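PDB 5A4N: Bpsl1147 from Burkholderia pseudomallei, which probably binds DNA, as a small dimeric member of the PC4-like family of transcriptional coactivator domains. Local coordinates for residues Q19-S24 and V34-V39. Numbering follows the deposited sequence.
Sequences QRIRIS and VDVRLV
Arg-22 and Val-39 meet diagonally across two antiparallel strands, their side chains crossing at about a right angle. Traced outward, Arg-22 CB lies 3.8 Å from Val-39 CG1, and CD is still within 4.2 Å of that methyl. With CG anti to the backbone N (chi1 -179°) and the chain bent at chi3 (-64°), the guanidinium comes to lie over the valine, whose CG2 sits 3.9 Å above its plane, centred on one face. Further out, NE forms a salt bridge with Asp-12 of the neighbouring strand 8-14; CZ and NH2 each lie 4.0 Å from Val-39 CG2, and NH2 is in plane at the edge of the Arg-20 guanidinium, whose NE hydrogen-bonds Gln-14 OE1 while its NH1 forms a salt bridge with Asp-12. Val-39 CG2 in addition packs 3.7 Å from Arg-20 CB.

Six backbone hydrogen bonds join the hydrogen-bonded pairs Arg-20/Val-39, Arg-22/Arg-37 and Ser-24/Asp-35; the shortest, Arg-22 N to Arg-37 O, measures 2.7 Å. On the face of Arg-22, Ser-24 and Asp-35, a water is hydrogen-bonded to Arg-22 O, Ser-24 OG and Asp-35 OD2, linking both strands. Arg-37 holds the Asp-35 carboxylate side-on through NE and NH2, each oxygen using its syn lone pair.

Ile-21, Ile-23, Val-34 and Val-36 pack against the second subunit; Ile-21 CG2 touches Val-36 CG1 at 3.9 Å. The hairpin 19-28/31-41, central in the four-stranded antiparallel sheet, thus has two chemically distinct faces: an apolar one at the dimer interface and a charged one whose arginines are paired with aspartates.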
loop_
_atom_site.group_PDB
_atom_site.type_symbol
_atom_site.label_atom_id
_atom_site.label_comp_id
_atom_site.label_asym_id
_atom_site.label_seq_id
_atom_site.Cartn_x
_atom_site.Cartn_y
_atom_site.Cartn_z
ATOM N N GLN A 19 4.982 -11.949 -8.939
ATOM C CA GLN A 19 4.790 -10.828 -8.017
ATOM C C GLN A 19 3.581 -10.999 -7.109
ATOM O O GLN A 19 2.555 -11.537 -7.523
ATOM C CB GLN A 19 4.607 -9.520 -8.778
ATOM C CG GLN A 19 5.746 -9.121 -9.699
ATOM C CD GLN A 19 5.597 -7.680 -10.157
ATOM O OE1 GLN A 19 4.493 -7.168 -10.326
ATOM N NE2 GLN A 19 6.706 -7.011 -10.337
ATOM N N ARG A 20 3.711 -10.521 -5.874
ATOM C CA ARG A 20 2.601 -10.536 -4.914
ATOM C C ARG A 20 2.599 -9.277 -4.091
ATOM O O ARG A 20 3.646 -8.658 -3.872
ATOM C CB ARG A 20 2.750 -11.678 -3.929
ATOM C CG ARG A 20 2.884 -13.010 -4.564
ATOM C CD ARG A 20 3.181 -14.004 -3.499
ATOM N NE ARG A 20 2.797 -15.322 -3.941
ATOM C CZ ARG A 20 3.242 -16.435 -3.373
ATOM N NH1 ARG A 20 4.080 -16.390 -2.332
ATOM N NH2 ARG A 20 2.845 -17.607 -3.849
ATOM N N ILE A 21 1.429 -8.921 -3.579
ATOM C CA ILE A 21 1.360 -7.913 -2.561
ATOM C C ILE A 21 1.205 -8.652 -1.270
ATOM O O ILE A 21 0.254 -9.393 -1.096
ATOM C CB ILE A 21 0.181 -6.985 -2.783
ATOM C CG1 ILE A 21 0.374 -6.299 -4.121
ATOM C CG2 ILE A 21 0.114 -5.938 -1.683
ATOM C CD1 ILE A 21 -0.937 -5.839 -4.714
ATOM N N ARG A 22 2.151 -8.463 -0.370
ATOM C CA ARG A 22 2.122 -9.092 0.921
ATOM C C ARG A 22 1.709 -8.082 1.986
ATOM O O ARG A 22 2.276 -6.988 2.068
ATOM C CB ARG A 22 3.513 -9.624 1.209
ATOM C CG ARG A 22 3.675 -10.352 2.537
ATOM C CD ARG A 22 4.878 -11.305 2.451
ATOM N NE ARG A 22 4.677 -12.385 1.461
ATOM C CZ ARG A 22 5.642 -13.205 1.015
ATOM N NH1 ARG A 22 6.894 -13.063 1.463
ATOM N NH2 ARG A 22 5.369 -14.158 0.124
ATOM N N ILE A 23 0.690 -8.445 2.760
ATOM C CA ILE A 23 0.249 -7.676 3.910
ATOM C C ILE A 23 0.694 -8.425 5.130
ATOM O O ILE A 23 0.297 -9.571 5.330
ATOM C CB ILE A 23 -1.277 -7.514 3.926
ATOM C CG1 ILE A 23 -1.693 -6.786 2.663
ATOM C CG2 ILE A 23 -1.706 -6.737 5.175
ATOM C CD1 ILE A 23 -3.126 -6.837 2.374
ATOM N N SER A 24 1.536 -7.796 5.936
ATOM C CA SER A 24 2.088 -8.446 7.121
ATOM C C SER A 24 2.021 -7.549 8.376
ATOM O O SER A 24 1.828 -6.341 8.273
ATOM C CB SER A 24 3.539 -8.844 6.798
ATOM O OG SER A 24 4.277 -7.668 6.632
ATOM N N VAL A 34 1.224 -2.340 10.156
ATOM C CA VAL A 34 0.760 -3.132 9.029
ATOM C C VAL A 34 1.592 -2.795 7.779
ATOM O O VAL A 34 1.582 -1.693 7.308
ATOM C CB VAL A 34 -0.729 -2.872 8.814
ATOM C CG1 VAL A 34 -1.213 -3.654 7.613
ATOM C CG2 VAL A 34 -1.490 -3.313 10.077
ATOM N N ASP A 35 2.331 -3.752 7.273
ATOM C CA ASP A 35 3.250 -3.522 6.188
ATOM C C ASP A 35 2.566 -4.064 4.956
ATOM O O ASP A 35 2.072 -5.187 4.969
ATOM C CB ASP A 35 4.533 -4.290 6.478
ATOM C CG ASP A 35 5.618 -4.036 5.463
ATOM O OD1 ASP A 35 6.334 -3.039 5.636
ATOM O OD2 ASP A 35 5.788 -4.827 4.502
ATOM N N VAL A 36 2.451 -3.242 3.942
ATOM C CA VAL A 36 1.857 -3.634 2.683
ATOM C C VAL A 36 2.947 -3.504 1.615
ATOM O O VAL A 36 3.418 -2.425 1.370
ATOM C CB VAL A 36 0.699 -2.709 2.349
ATOM C CG1 VAL A 36 0.025 -3.189 1.087
ATOM C CG2 VAL A 36 -0.277 -2.665 3.523
ATOM N N ARG A 37 3.359 -4.588 0.993
ATOM C CA ARG A 37 4.591 -4.554 0.213
ATOM C C ARG A 37 4.555 -5.442 -1.014
ATOM O O ARG A 37 4.026 -6.551 -0.989
ATOM C CB ARG A 37 5.752 -4.968 1.123
ATOM C CG ARG A 37 7.163 -4.679 0.606
ATOM C CD ARG A 37 8.187 -4.886 1.722
ATOM N NE ARG A 37 7.887 -3.926 2.768
ATOM C CZ ARG A 37 8.289 -2.661 2.789
ATOM N NH1 ARG A 37 9.119 -2.177 1.880
ATOM N NH2 ARG A 37 7.909 -1.885 3.773
ATOM N N LEU A 38 5.130 -4.940 -2.100
ATOM C CA LEU A 38 5.417 -5.761 -3.275
ATOM C C LEU A 38 6.577 -6.749 -3.021
ATOM O O LEU A 38 7.684 -6.357 -2.609
ATOM C CB LEU A 38 5.726 -4.848 -4.450
ATOM C CG LEU A 38 6.006 -5.494 -5.805
ATOM C CD1 LEU A 38 4.743 -6.132 -6.363
ATOM C CD2 LEU A 38 6.554 -4.430 -6.748
ATOM N N VAL A 39 6.316 -8.028 -3.234
ATOM C CA VAL A 39 7.336 -9.056 -3.148
ATOM C C VAL A 39 7.454 -9.742 -4.516
ATOM O O VAL A 39 6.449 -9.970 -5.191
ATOM C CB VAL A 39 7.070 -10.045 -1.992
ATOM C CG1 VAL A 39 6.747 -9.288 -0.699
ATOM C CG2 VAL A 39 5.976 -11.024 -2.323
HETATM O O HOH W 1 4.520 -7.059 3.958
#